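Local structure of HK97 Family Phage Portal Protein (Corynebacterium diphtheriae, 3KDR) at residues 11-15 against 69-74; 44-50 against 89-93; 74-80 against 92-97. The protein probably forms, as a ring of twelve subunits, the portal through which DNA enters and leaves an HK97-type phage capsid. All coordinates share one frame; numbering follows the deposited sequence.

Contact 1. Residues 11-15 against 69-74; sequences RAEAL and DDLLFN
Asp69 meets Arg11 through its methylene group, CB lying 3.8 Å from Arg11 NH1, where the arginine reaches from the short helix 11-14 to the last turns of helix 60-74. No N-H of Arg11 points at the carboxylate of Asp69, whose partners are on helix 18-33: OD1 is hydrogen-bonded to Ser28, and OD2, less surely placed, is bridged to Arg24. The salt bridge of the contact falls to the next residue. Arg11 NH2 donates to Asp70 OD2 at 2.8 Å with an angle of 154° at the hydrogen, and the oxygen, close to the guanidinium plane, receives it on the lone pair directed away from OD1. OD1 is bonded in turn to His94 NE2, so the carboxylate is held from two sides.

Phe73 offers a ring face to the aliphatic part of the same arginine. Arg11 CG sits 4.0 Å from the ring centroid, only 6° off the normal, a CH-pi contact. A bend at chi3 (-67°) then carries the guanidinium past the ring, its plane tilted modestly against it. Ala14 CB and Leu15 CD2 approach the ring obliquely, at 4.1 Å from Phe73 CE1 and 4.0 Å from Phe73 CZ respectively. Asn74 completes the set: its ND2 is beside Arg11 NH2, but as modelled both are donors and no hydrogen bond forms.

Arg11 is thus a knob in a hole made by Asp69, Asp70, Phe73 and Asn74. Helix 18-33 covers Ala14 and Leu15 with Val20 and Arg24, helix 129-132 places Leu130 against Phe73 and Asn74, and Leu15 also packs on His132 of the second subunit.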
ATOM      1  N   ARG C  11      19.927  36.215  17.661  1.00  2.91           N
ATOM      2  CA  ARG C  11      20.580  34.935  17.359  1.00  2.94           C
ATOM      3  C   ARG C  11      20.289  33.907  18.438  1.00  2.62           C
ATOM      4  O   ARG C  11      20.125  32.733  18.158  1.00  2.57           O
ATOM      5  CB  ARG C  11      22.063  35.126  17.267  1.00  2.76           C
ATOM      6  CG  ARG C  11      22.798  33.887  16.937  1.00  4.18           C
ATOM      7  CD  ARG C  11      24.258  34.113  17.169  1.00  7.26           C
ATOM      8  NE  ARG C  11      24.804  35.094  16.226  1.00 10.11           N
ATOM      9  CZ  ARG C  11      26.096  35.228  15.950  1.00  9.02           C
ATOM     10  NH1 ARG C  11      26.996  34.458  16.534  1.00  8.24           N
ATOM     11  NH2 ARG C  11      26.483  36.112  15.062  1.00  9.22           N
ATOM     12  N   ALA C  12      20.217  34.377  19.671  1.00  2.50           N
ATOM     13  CA  ALA C  12      19.924  33.539  20.801  1.00  2.46           C
ATOM     14  C   ALA C  12      18.543  32.955  20.687  1.00  3.64           C
ATOM     15  O   ALA C  12      18.339  31.773  20.964  1.00  4.51           O
ATOM     16  CB  ALA C  12      20.047  34.301  22.050  1.00  2.00           C
ATOM     17  N   GLU C  13      17.569  33.749  20.292  1.00  4.96           N
ATOM     18  CA  GLU C  13      16.241  33.205  20.221  1.00  6.43           C
ATOM     19  C   GLU C  13      16.277  32.043  19.182  1.00  6.78           C
ATOM     20  O   GLU C  13      15.870  30.935  19.420  1.00  5.46           O
ATOM     21  CB  GLU C  13      15.227  34.303  19.861  1.00  7.15           C
ATOM     22  CG  GLU C  13      15.021  35.460  20.896  1.00  9.50           C
ATOM     23  CD  GLU C  13      14.519  36.831  20.276  1.00 13.77           C
ATOM     24  OE1 GLU C  13      14.664  37.048  19.045  1.00 17.56           O
ATOM     25  OE2 GLU C  13      14.012  37.728  21.000  1.00 13.32           O
ATOM     26  N   ALA C  14      16.850  32.321  18.030  1.00  8.71           N
ATOM     27  CA  ALA C  14      16.882  31.376  16.884  1.00  9.26           C
ATOM     28  C   ALA C  14      17.530  30.071  17.183  1.00 10.17           C
ATOM     29  O   ALA C  14      17.096  29.020  16.673  1.00 10.09           O
ATOM     30  CB  ALA C  14      17.627  31.988  15.729  1.00  8.22           C
ATOM     31  N   LEU C  15      18.605  30.141  17.965  1.00 10.68           N
ATOM     32  CA  LEU C  15      19.315  28.965  18.328  1.00 11.21           C
ATOM     33  C   LEU C  15      18.528  28.119  19.315  1.00 12.41           C
ATOM     34  O   LEU C  15      18.926  26.998  19.606  1.00 14.91           O
ATOM     35  CB  LEU C  15      20.655  29.323  18.900  1.00 10.58           C
ATOM     36  CG  LEU C  15      21.683  29.853  17.911  1.00 10.06           C
ATOM     37  CD1 LEU C  15      22.902  30.326  18.676  1.00  5.99           C
ATOM     38  CD2 LEU C  15      22.084  28.834  16.868  1.00  6.41           C
ATOM     39  N   ASP C  69      29.340  31.772  11.843  1.00 11.08           N
ATOM     40  CA  ASP C  69      28.120  32.098  12.468  1.00 12.03           C
ATOM     41  C   ASP C  69      27.725  33.494  12.161  1.00 13.27           C
ATOM     42  O   ASP C  69      26.594  33.736  11.812  1.00 13.42           O
ATOM     43  CB  ASP C  69      28.296  31.997  13.940  1.00 12.38           C
ATOM     44  CG  ASP C  69      27.925  30.664  14.478  1.00 14.25           C
ATOM     45  OD1 ASP C  69      27.565  29.732  13.710  1.00 16.77           O
ATOM     46  OD2 ASP C  69      27.967  30.552  15.714  1.00 15.68           O
ATOM     47  N   ASP C  70      28.660  34.424  12.307  1.00 14.70           N
ATOM     48  CA  ASP C  70      28.367  35.819  12.039  1.00 15.64           C
ATOM     49  C   ASP C  70      27.799  35.995  10.629  1.00 15.83           C
ATOM     50  O   ASP C  70      26.823  36.683  10.377  1.00 15.08           O
ATOM     51  CB  ASP C  70      29.642  36.629  12.148  1.00 16.14           C
ATOM     52  CG  ASP C  70      29.822  37.304  13.484  1.00 17.41           C
ATOM     53  OD1 ASP C  70      30.870  37.987  13.621  1.00 17.72           O
ATOM     54  OD2 ASP C  70      28.957  37.174  14.375  1.00 23.09           O
ATOM     55  N   LEU C  71      28.439  35.338   9.700  1.00 16.86           N
ATOM     56  CA  LEU C  71      28.070  35.492   8.315  1.00 17.53           C
ATOM     57  C   LEU C  71      26.693  34.975   8.085  1.00 17.27           C
ATOM     58  O   LEU C  71      25.918  35.572   7.403  1.00 18.14           O
ATOM     59  CB  LEU C  71      29.043  34.710   7.445  1.00 17.54           C
ATOM     60  CG  LEU C  71      30.118  35.491   6.711  1.00 18.31           C
ATOM     61  CD1 LEU C  71      30.288  36.922   7.177  1.00 19.32           C
ATOM     62  CD2 LEU C  71      31.377  34.717   6.855  1.00 18.17           C
ATOM     63  N   LEU C  72      26.412  33.824   8.643  1.00 16.91           N
ATOM     64  CA  LEU C  72      25.150  33.150   8.441  1.00 16.43           C
ATOM     65  C   LEU C  72      23.947  33.921   8.938  1.00 15.85           C
ATOM     66  O   LEU C  72      22.977  34.063   8.230  1.00 15.04           O
ATOM     67  CB  LEU C  72      25.251  31.905   9.250  1.00 16.67           C
ATOM     68  CG  LEU C  72      24.312  30.748   9.080  1.00 18.28           C
ATOM     69  CD1 LEU C  72      24.282  30.261   7.665  1.00 19.41           C
ATOM     70  CD2 LEU C  72      24.894  29.681   9.967  1.00 18.73           C
ATOM     71  N   PHE C  73      24.026  34.367  10.193  1.00 15.36           N
ATOM     72  CA  PHE C  73      22.978  35.128  10.842  1.00 14.93           C
ATOM     73  C   PHE C  73      22.940  36.589  10.553  1.00 15.74           C
ATOM     74  O   PHE C  73      21.856  37.144  10.426  1.00 15.98           O
ATOM     75  CB  PHE C  73      23.101  34.976  12.335  1.00 14.71           C
ATOM     76  CG  PHE C  73      22.702  33.647  12.802  1.00 14.06           C
ATOM     77  CD1 PHE C  73      21.371  33.341  12.946  1.00 11.97           C
ATOM     78  CD2 PHE C  73      23.631  32.674  13.042  1.00 14.62           C
ATOM     79  CE1 PHE C  73      20.976  32.118  13.343  1.00 10.42           C
ATOM     80  CE2 PHE C  73      23.221  31.428  13.456  1.00 14.15           C
ATOM     81  CZ  PHE C  73      21.885  31.163  13.614  1.00 11.27           C
ATOM     82  N   ASN C  74      24.100  37.240  10.495  1.00 16.43           N
ATOM     83  CA  ASN C  74      24.131  38.691  10.346  1.00 16.02           C
ATOM     84  C   ASN C  74      24.636  39.190   9.018  1.00 16.26           C
ATOM     85  O   ASN C  74      24.509  40.335   8.709  1.00 16.22           O
ATOM     86  CB  ASN C  74      24.939  39.253  11.464  1.00 15.88           C
ATOM     87  CG  ASN C  74      24.157  39.339  12.692  1.00 16.87           C
ATOM     88  OD1 ASN C  74      23.403  40.277  12.861  1.00 15.46           O
ATOM     89  ND2 ASN C  74      24.279  38.337  13.565  1.00 19.11           N
TER

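Contact 2. Residues 44-50 against 89-93; sequences PFVPVAA and CIGAI
The carbonyl oxygens of Phe45 and Ala92, one from each segment, both accept hydrogen bonds from NH1 of Arg63 on helix 60-74, and Val48 O adds a weak third. The guanidinium therefore ties a loop to the edge of a beta hairpin: residues 44-50 lie along strand 89-95, which is hydrogen-bonded through Asp82 and Ala80 to strand 76-83. No direct hydrogen bond joins loop and strand, and their cohesion comes from van der Waals contact and from the shared arginine.

At the start of the loop, Pro44 CB rests 3.7 Å from Cys89 O. Phe45 follows with its CA 4.1 Å from Gly91 CA, a close approach of the two backbones at a residue without a side chain. Its CB touches Ala92 CB at 4.2 Å and, on the same stretch of strand, Cys89 SG at 3.9 Å. The sulfur is placed there by a chi1 of 173°, which sets it opposite the backbone N. From that position SG lies 5.2 Å from the centroid of the Phe45 ring and 58° off its normal, an oblique sulfur-aromatic contact. The ring itself leads away from the strand, with Met275 and Trp79 among its neighbours.

Farther along, Val48 CG1 comes against the oxygen end of the Ile90 carbonyl, 3.9 Å from Ile90 O. The carbonyl oxygen of Val48, weakly bonded to Arg63, also faces the backbone of Gly91 in a CA-H...O contact of 3.6 Å between Gly91 CA and Val48 O, with 130° at the hydrogen. The loop then passes the strand beside Ile93, whose CG2 branch reaches Ala49 and Ala50 and stands 4.3 Å from Ala50 CB.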
ATOM      1  N   PRO C  44      50.839  33.829   8.205  1.00 20.07           N
ATOM      2  CA  PRO C  44      50.967  33.698   9.659  1.00 20.22           C
ATOM      3  C   PRO C  44      49.632  33.678  10.380  1.00 19.95           C
ATOM      4  O   PRO C  44      49.479  32.941  11.364  1.00 20.09           O
ATOM      5  CB  PRO C  44      51.767  34.942  10.057  1.00 19.90           C
ATOM      6  CG  PRO C  44      52.570  35.236   8.902  1.00 19.89           C
ATOM      7  CD  PRO C  44      51.808  34.790   7.670  1.00 20.16           C
ATOM      8  N   PHE C  45      48.673  34.462   9.886  1.00 19.52           N
ATOM      9  CA  PHE C  45      47.396  34.578  10.595  1.00 18.92           C
ATOM     10  C   PHE C  45      46.611  33.275  10.618  1.00 17.74           C
ATOM     11  O   PHE C  45      45.750  33.094  11.473  1.00 17.94           O
ATOM     12  CB  PHE C  45      46.537  35.732  10.072  1.00 18.73           C
ATOM     13  CG  PHE C  45      46.050  35.540   8.694  1.00 17.90           C
ATOM     14  CD1 PHE C  45      44.975  34.746   8.447  1.00 15.66           C
ATOM     15  CD2 PHE C  45      46.686  36.156   7.631  1.00 20.87           C
ATOM     16  CE1 PHE C  45      44.516  34.544   7.189  1.00 17.00           C
ATOM     17  CE2 PHE C  45      46.222  35.970   6.341  1.00 20.14           C
ATOM     18  CZ  PHE C  45      45.119  35.160   6.127  1.00 18.71           C
ATOM     19  N   VAL C  46      46.918  32.365   9.708  1.00 16.56           N
ATOM     20  CA  VAL C  46      46.137  31.128   9.592  1.00 15.94           C
ATOM     21  C   VAL C  46      46.231  30.190  10.786  1.00 15.49           C
ATOM     22  O   VAL C  46      45.216  29.711  11.254  1.00 15.76           O
ATOM     23  CB  VAL C  46      46.442  30.378   8.290  1.00 15.89           C
ATOM     24  CG1 VAL C  46      45.905  29.014   8.324  1.00 14.55           C
ATOM     25  CG2 VAL C  46      45.843  31.117   7.114  1.00 15.29           C
ATOM     26  N   PRO C  47      47.425  29.908  11.275  1.00 14.78           N
ATOM     27  CA  PRO C  47      47.619  29.090  12.493  1.00 14.36           C
ATOM     28  C   PRO C  47      47.461  29.814  13.829  1.00 14.45           C
ATOM     29  O   PRO C  47      47.422  29.148  14.844  1.00 14.73           O
ATOM     30  CB  PRO C  47      49.084  28.637  12.405  1.00 13.95           C
ATOM     31  CG  PRO C  47      49.704  29.505  11.382  1.00 15.37           C
ATOM     32  CD  PRO C  47      48.611  29.910  10.421  1.00 15.40           C
ATOM     33  N   VAL C  48      47.415  31.146  13.833  1.00 14.14           N
ATOM     34  CA  VAL C  48      47.469  31.925  15.045  1.00 13.63           C
ATOM     35  C   VAL C  48      46.279  32.872  15.073  1.00 14.63           C
ATOM     36  O   VAL C  48      46.128  33.692  14.193  1.00 14.02           O
ATOM     37  CB  VAL C  48      48.780  32.760  15.077  1.00 13.18           C
ATOM     38  CG1 VAL C  48      48.848  33.670  16.243  1.00 10.61           C
ATOM     39  CG2 VAL C  48      49.909  31.875  15.136  1.00 11.97           C
ATOM     40  N   ALA C  49      45.422  32.752  16.081  1.00 16.13           N
ATOM     41  CA  ALA C  49      44.350  33.729  16.262  1.00 16.89           C
ATOM     42  C   ALA C  49      44.791  34.622  17.399  1.00 18.05           C
ATOM     43  O   ALA C  49      45.333  35.704  17.181  1.00 19.65           O
ATOM     44  CB  ALA C  49      43.073  33.067  16.572  1.00 15.69           C
ATOM     45  N   ALA C  50      44.620  34.148  18.620  1.00 18.86           N
ATOM     46  CA  ALA C  50      45.127  34.853  19.779  1.00 18.47           C
ATOM     47  C   ALA C  50      46.529  34.420  20.002  1.00 18.65           C
ATOM     48  O   ALA C  50      46.857  33.239  19.935  1.00 18.83           O
ATOM     49  CB  ALA C  50      44.349  34.529  20.962  1.00 18.21           C
ATOM     50  N   CYS C  89      50.608  41.047   8.938  1.00 21.72           N
ATOM     51  CA  CYS C  89      49.613  40.574   9.883  1.00 21.65           C
ATOM     52  C   CYS C  89      50.097  39.271  10.421  1.00 20.40           C
ATOM     53  O   CYS C  89      50.253  38.323   9.661  1.00 20.65           O
ATOM     54  CB  CYS C  89      48.279  40.368   9.154  1.00 22.39           C
ATOM     55  SG  CYS C  89      46.975  39.599  10.097  1.00 24.85           S
ATOM     56  N   ILE C  90      50.359  39.207  11.716  1.00 19.41           N
ATOM     57  CA  ILE C  90      50.909  37.968  12.299  1.00 18.85           C
ATOM     58  C   ILE C  90      49.883  37.144  13.095  1.00 18.47           C
ATOM     59  O   ILE C  90      50.193  36.074  13.546  1.00 18.44           O
ATOM     60  CB  ILE C  90      52.124  38.245  13.187  1.00 19.13           C
ATOM     61  CG1 ILE C  90      51.728  39.172  14.344  1.00 19.50           C
ATOM     62  CG2 ILE C  90      53.293  38.841  12.349  1.00 15.81           C
ATOM     63  CD1 ILE C  90      52.716  39.182  15.462  1.00 17.56           C
ATOM     64  N   GLY C  91      48.675  37.668  13.262  1.00 17.91           N
ATOM     65  CA  GLY C  91      47.584  36.933  13.892  1.00 17.20           C
ATOM     66  C   GLY C  91      46.294  37.719  13.756  1.00 16.21           C
ATOM     67  O   GLY C  91      46.339  38.920  13.474  1.00 17.15           O
ATOM     68  N   ALA C  92      45.158  37.064  13.924  1.00 14.05           N
ATOM     69  CA  ALA C  92      43.905  37.743  13.745  1.00 13.51           C
ATOM     70  C   ALA C  92      42.875  37.104  14.657  1.00 13.41           C
ATOM     71  O   ALA C  92      42.816  35.875  14.775  1.00 13.35           O
ATOM     72  CB  ALA C  92      43.463  37.656  12.268  1.00 12.76           C
ATOM     73  N   ILE C  93      42.050  37.918  15.291  1.00 12.90           N
ATOM     74  CA  ILE C  93      40.986  37.373  16.074  1.00 12.95           C
ATOM     75  C   ILE C  93      39.648  37.887  15.634  1.00 13.32           C
ATOM     76  O   ILE C  93      39.503  39.035  15.289  1.00 14.11           O
ATOM     77  CB  ILE C  93      41.129  37.681  17.605  1.00 12.88           C
ATOM     78  CG1 ILE C  93      41.118  39.178  17.880  1.00 12.25           C
ATOM     79  CG2 ILE C  93      42.349  37.043  18.177  1.00 11.28           C
ATOM     80  CD1 ILE C  93      40.689  39.508  19.310  1.00  7.41           C
TER

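Contact 3. Residues 74-80 against 92-97; sequences NGVACWA and AIHIPL. With SO4 (sulfate ion), chain I.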
ATOM      1  N   ASN C  74      24.100  37.240  10.495  1.00 16.43           N
ATOM      2  CA  ASN C  74      24.131  38.691  10.346  1.00 16.02           C
ATOM      3  C   ASN C  74      24.636  39.190   9.018  1.00 16.26           C
ATOM      4  O   ASN C  74      24.509  40.335   8.709  1.00 16.22           O
ATOM      5  CB  ASN C  74      24.939  39.253  11.464  1.00 15.88           C
ATOM      6  CG  ASN C  74      24.157  39.339  12.692  1.00 16.87           C
ATOM      7  OD1 ASN C  74      23.403  40.277  12.861  1.00 15.46           O
ATOM      8  ND2 ASN C  74      24.279  38.337  13.565  1.00 19.11           N
ATOM      9  N   GLY C  75      25.216  38.337   8.206  1.00 16.95           N
ATOM     10  CA  GLY C  75      25.606  38.782   6.860  1.00 17.30           C
ATOM     11  C   GLY C  75      26.998  39.383   6.743  1.00 17.40           C
ATOM     12  O   GLY C  75      27.450  39.665   5.627  1.00 17.36           O
ATOM     13  N   VAL C  76      27.672  39.569   7.874  1.00 17.14           N
ATOM     14  CA  VAL C  76      28.986  40.173   7.889  1.00 17.16           C
ATOM     15  C   VAL C  76      29.740  39.650   9.060  1.00 17.25           C
ATOM     16  O   VAL C  76      29.114  39.142   9.979  1.00 17.13           O
ATOM     17  CB  VAL C  76      28.883  41.651   8.101  1.00 17.07           C
ATOM     18  CG1 VAL C  76      28.432  42.300   6.864  1.00 17.54           C
ATOM     19  CG2 VAL C  76      27.935  41.901   9.229  1.00 16.59           C
ATOM     20  N   ALA C  77      31.068  39.790   9.039  1.00 17.07           N
ATOM     21  CA  ALA C  77      31.912  39.406  10.188  1.00 17.16           C
ATOM     22  C   ALA C  77      33.111  40.278  10.174  1.00 17.52           C
ATOM     23  O   ALA C  77      33.456  40.772   9.126  1.00 18.20           O
ATOM     24  CB  ALA C  77      32.331  37.973  10.110  1.00 15.89           C
ATOM     25  N   CYS C  78      33.739  40.472  11.335  1.00 18.22           N
ATOM     26  CA  CYS C  78      35.049  41.164  11.431  1.00 17.88           C
ATOM     27  C   CYS C  78      36.100  40.389  12.171  1.00 17.75           C
ATOM     28  O   CYS C  78      35.835  39.788  13.224  1.00 16.89           O
ATOM     29  CB  CYS C  78      34.894  42.452  12.188  1.00 17.97           C
ATOM     30  SG  CYS C  78      36.050  43.714  11.782  1.00 18.85           S
ATOM     31  N   TRP C  79      37.306  40.426  11.631  1.00 18.37           N
ATOM     32  CA  TRP C  79      38.504  39.996  12.359  1.00 18.73           C
ATOM     33  C   TRP C  79      39.247  41.256  12.680  1.00 18.94           C
ATOM     34  O   TRP C  79      39.307  42.150  11.842  1.00 19.72           O
ATOM     35  CB  TRP C  79      39.399  39.123  11.470  1.00 18.81           C
ATOM     36  CG  TRP C  79      38.897  37.782  11.236  1.00 17.96           C
ATOM     37  CD1 TRP C  79      37.711  37.264  11.640  1.00 18.21           C
ATOM     38  CD2 TRP C  79      39.561  36.761  10.545  1.00 17.90           C
ATOM     39  NE1 TRP C  79      37.602  35.970  11.259  1.00 16.81           N
ATOM     40  CE2 TRP C  79      38.724  35.632  10.566  1.00 16.29           C
ATOM     41  CE3 TRP C  79      40.804  36.667   9.937  1.00 17.90           C
ATOM     42  CZ2 TRP C  79      39.065  34.450   9.976  1.00 16.70           C
ATOM     43  CZ3 TRP C  79      41.137  35.473   9.335  1.00 18.21           C
ATOM     44  CH2 TRP C  79      40.274  34.382   9.367  1.00 17.66           C
ATOM     45  N   ALA C  80      39.808  41.340  13.876  1.00 19.28           N
ATOM     46  CA  ALA C  80      40.699  42.454  14.222  1.00 19.42           C
ATOM     47  C   ALA C  80      42.109  41.967  14.059  1.00 19.48           C
ATOM     48  O   ALA C  80      42.523  41.069  14.762  1.00 20.39           O
ATOM     49  CB  ALA C  80      40.474  42.907  15.611  1.00 18.52           C
ATOM     50  N   ALA C  92      45.158  37.064  13.924  1.00 14.05           N
ATOM     51  CA  ALA C  92      43.905  37.743  13.745  1.00 13.51           C
ATOM     52  C   ALA C  92      42.875  37.104  14.657  1.00 13.41           C
ATOM     53  O   ALA C  92      42.816  35.875  14.775  1.00 13.35           O
ATOM     54  CB  ALA C  92      43.463  37.656  12.268  1.00 12.76           C
ATOM     55  N   ILE C  93      42.050  37.918  15.291  1.00 12.90           N
ATOM     56  CA  ILE C  93      40.986  37.373  16.074  1.00 12.95           C
ATOM     57  C   ILE C  93      39.648  37.887  15.634  1.00 13.32           C
ATOM     58  O   ILE C  93      39.503  39.035  15.289  1.00 14.11           O
ATOM     59  CB  ILE C  93      41.129  37.681  17.605  1.00 12.88           C
ATOM     60  CG1 ILE C  93      41.118  39.178  17.880  1.00 12.25           C
ATOM     61  CG2 ILE C  93      42.349  37.043  18.177  1.00 11.28           C
ATOM     62  CD1 ILE C  93      40.689  39.508  19.310  1.00  7.41           C
ATOM     63  N   HIS C  94      38.662  37.026  15.707  1.00 13.88           N
ATOM     64  CA  HIS C  94      37.303  37.415  15.504  1.00 14.60           C
ATOM     65  C   HIS C  94      36.820  38.202  16.653  1.00 14.57           C
ATOM     66  O   HIS C  94      37.059  37.839  17.779  1.00 15.33           O
ATOM     67  CB  HIS C  94      36.443  36.183  15.436  1.00 15.36           C
ATOM     68  CG  HIS C  94      34.985  36.471  15.525  1.00 16.47           C
ATOM     69  ND1 HIS C  94      34.319  36.491  16.721  1.00 17.07           N
ATOM     70  CD2 HIS C  94      34.066  36.745  14.570  1.00 16.96           C
ATOM     71  CE1 HIS C  94      33.053  36.787  16.503  1.00 17.22           C
ATOM     72  NE2 HIS C  94      32.874  36.948  15.206  1.00 14.89           N
ATOM     73  N   ILE C  95      36.088  39.260  16.365  1.00 14.62           N
ATOM     74  CA  ILE C  95      35.513  40.107  17.408  1.00 13.88           C
ATOM     75  C   ILE C  95      34.017  40.214  17.194  1.00 12.83           C
ATOM     76  O   ILE C  95      33.532  40.167  16.064  1.00 14.32           O
ATOM     77  CB  ILE C  95      36.099  41.508  17.337  1.00 14.45           C
ATOM     78  CG1 ILE C  95      35.877  42.121  15.942  1.00 14.24           C
ATOM     79  CG2 ILE C  95      37.533  41.448  17.580  1.00 13.43           C
ATOM     80  CD1 ILE C  95      36.115  43.574  15.863  1.00 13.10           C
ATOM     81  N   PRO C  96      33.273  40.401  18.259  1.00 11.07           N
ATOM     82  CA  PRO C  96      31.809  40.276  18.166  1.00  9.88           C
ATOM     83  C   PRO C  96      31.198  41.394  17.427  1.00  8.13           C
ATOM     84  O   PRO C  96      31.781  42.475  17.390  1.00  9.91           O
ATOM     85  CB  PRO C  96      31.370  40.365  19.623  1.00 10.47           C
ATOM     86  CG  PRO C  96      32.573  39.886  20.398  1.00 11.37           C
ATOM     87  CD  PRO C  96      33.749  40.402  19.642  1.00 11.12           C
ATOM     88  N   LEU C  97      30.021  41.173  16.882  1.00  5.62           N
ATOM     89  CA  LEU C  97      29.431  42.145  16.020  1.00  3.81           C
ATOM     90  C   LEU C  97      29.135  43.399  16.727  1.00  3.46           C
ATOM     91  O   LEU C  97      29.190  44.451  16.116  1.00  3.72           O
ATOM     92  CB  LEU C  97      28.151  41.622  15.417  1.00  3.37           C
ATOM     93  CG  LEU C  97      28.314  40.784  14.147  1.00  2.97           C
ATOM     94  CD1 LEU C  97      27.030  39.982  13.877  1.00  2.00           C
ATOM     95  CD2 LEU C  97      28.754  41.632  12.918  1.00  2.00           C
TER
HETATM   96  S   SO4 I   3      33.932  35.424  19.927  1.00 80.60           S
HETATM   97  O1  SO4 I   3      34.835  35.482  18.773  1.00 80.64           O
HETATM   98  O2  SO4 I   3      33.724  34.006  20.258  1.00 78.93           O
HETATM   99  O3  SO4 I   3      34.610  36.125  21.040  1.00 76.65           O
HETATM  100  O4  SO4 I   3      32.613  36.001  19.562  1.00 78.85           O
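Ala80 and Ile93 face each other as an antiparallel hydrogen-bonded pair, Ala80 N donating to Ile93 O at 2.7 Å and Ile93 N to Ala80 O at 3.2 Å. This is the closely packed end of the beta hairpin of strands 76-83 and 89-95. Trp79 and His94, the adjoining non-hydrogen-bonded pair, put their side chains on one face of the sheet. The indole crosses the histidine at about a right angle, with Trp79 CD1 4.1 Å from His94 CB, while its six-membered ring brings CE3 to within 3.7 Å of Ala92 CB. His94 NE2 is bonded to Asp70 of helix 60-74; a sulfate, probably from the crystallisation liquor, lies at the ring edge by ND1, but so close in the model that a bond is doubtful.

The other face carries Cys78, Ala80, Ile93 and Ile95. Ile95 spreads over two of them: CG2 meets Ala80 CB at 3.8 Å, and CG1, set between backbone N and carbonyl carbon by a chi1 of 57°, turns to Cys78 CB at 3.9 Å.

Beyond this the contact opens. The N-to-C directions of strand segments 76-80 and 92-95 make an angle of 139°, well short of exactly antiparallel, and at the far end partly exposed Val76 and Leu97 meet through CG2 and CD2, 3.8 Å apart.

Around the hairpin, helix 60-74 lies against the Trp79 face, Thr67 bonding the indole NE1 and Arg63 making a cation-pi contact, while Phe122 of strand 119-123 meets the indole edge-to-face. On the opposite face Trp100 of strand 100-103 packs on Cys78 and Ile95.

Overall arrangement
Helix 60-74 and the hairpin 76-83/89-95 connect the three contacts. Contact 1 lies near the centre of the chain, with contact 3 centred 13 Å away and contact 2 at 24 Å, toward one end of the subunit. Contacts 1 and 3 share Asn74, where the helix passes into strand 76-83. Contacts 2 and 3 are 14 Å apart by their centres, share Ala92 and Ile93, and touch through the Phe45 and Trp79 rings. Along the chain, contact 1 closes before contact 3 opens, whereas contacts 1 and 2 alternate. N-terminal helix, loop and sheet are thereby drawn together around helix 60-74 within one subunit of the twelve-chain assembly.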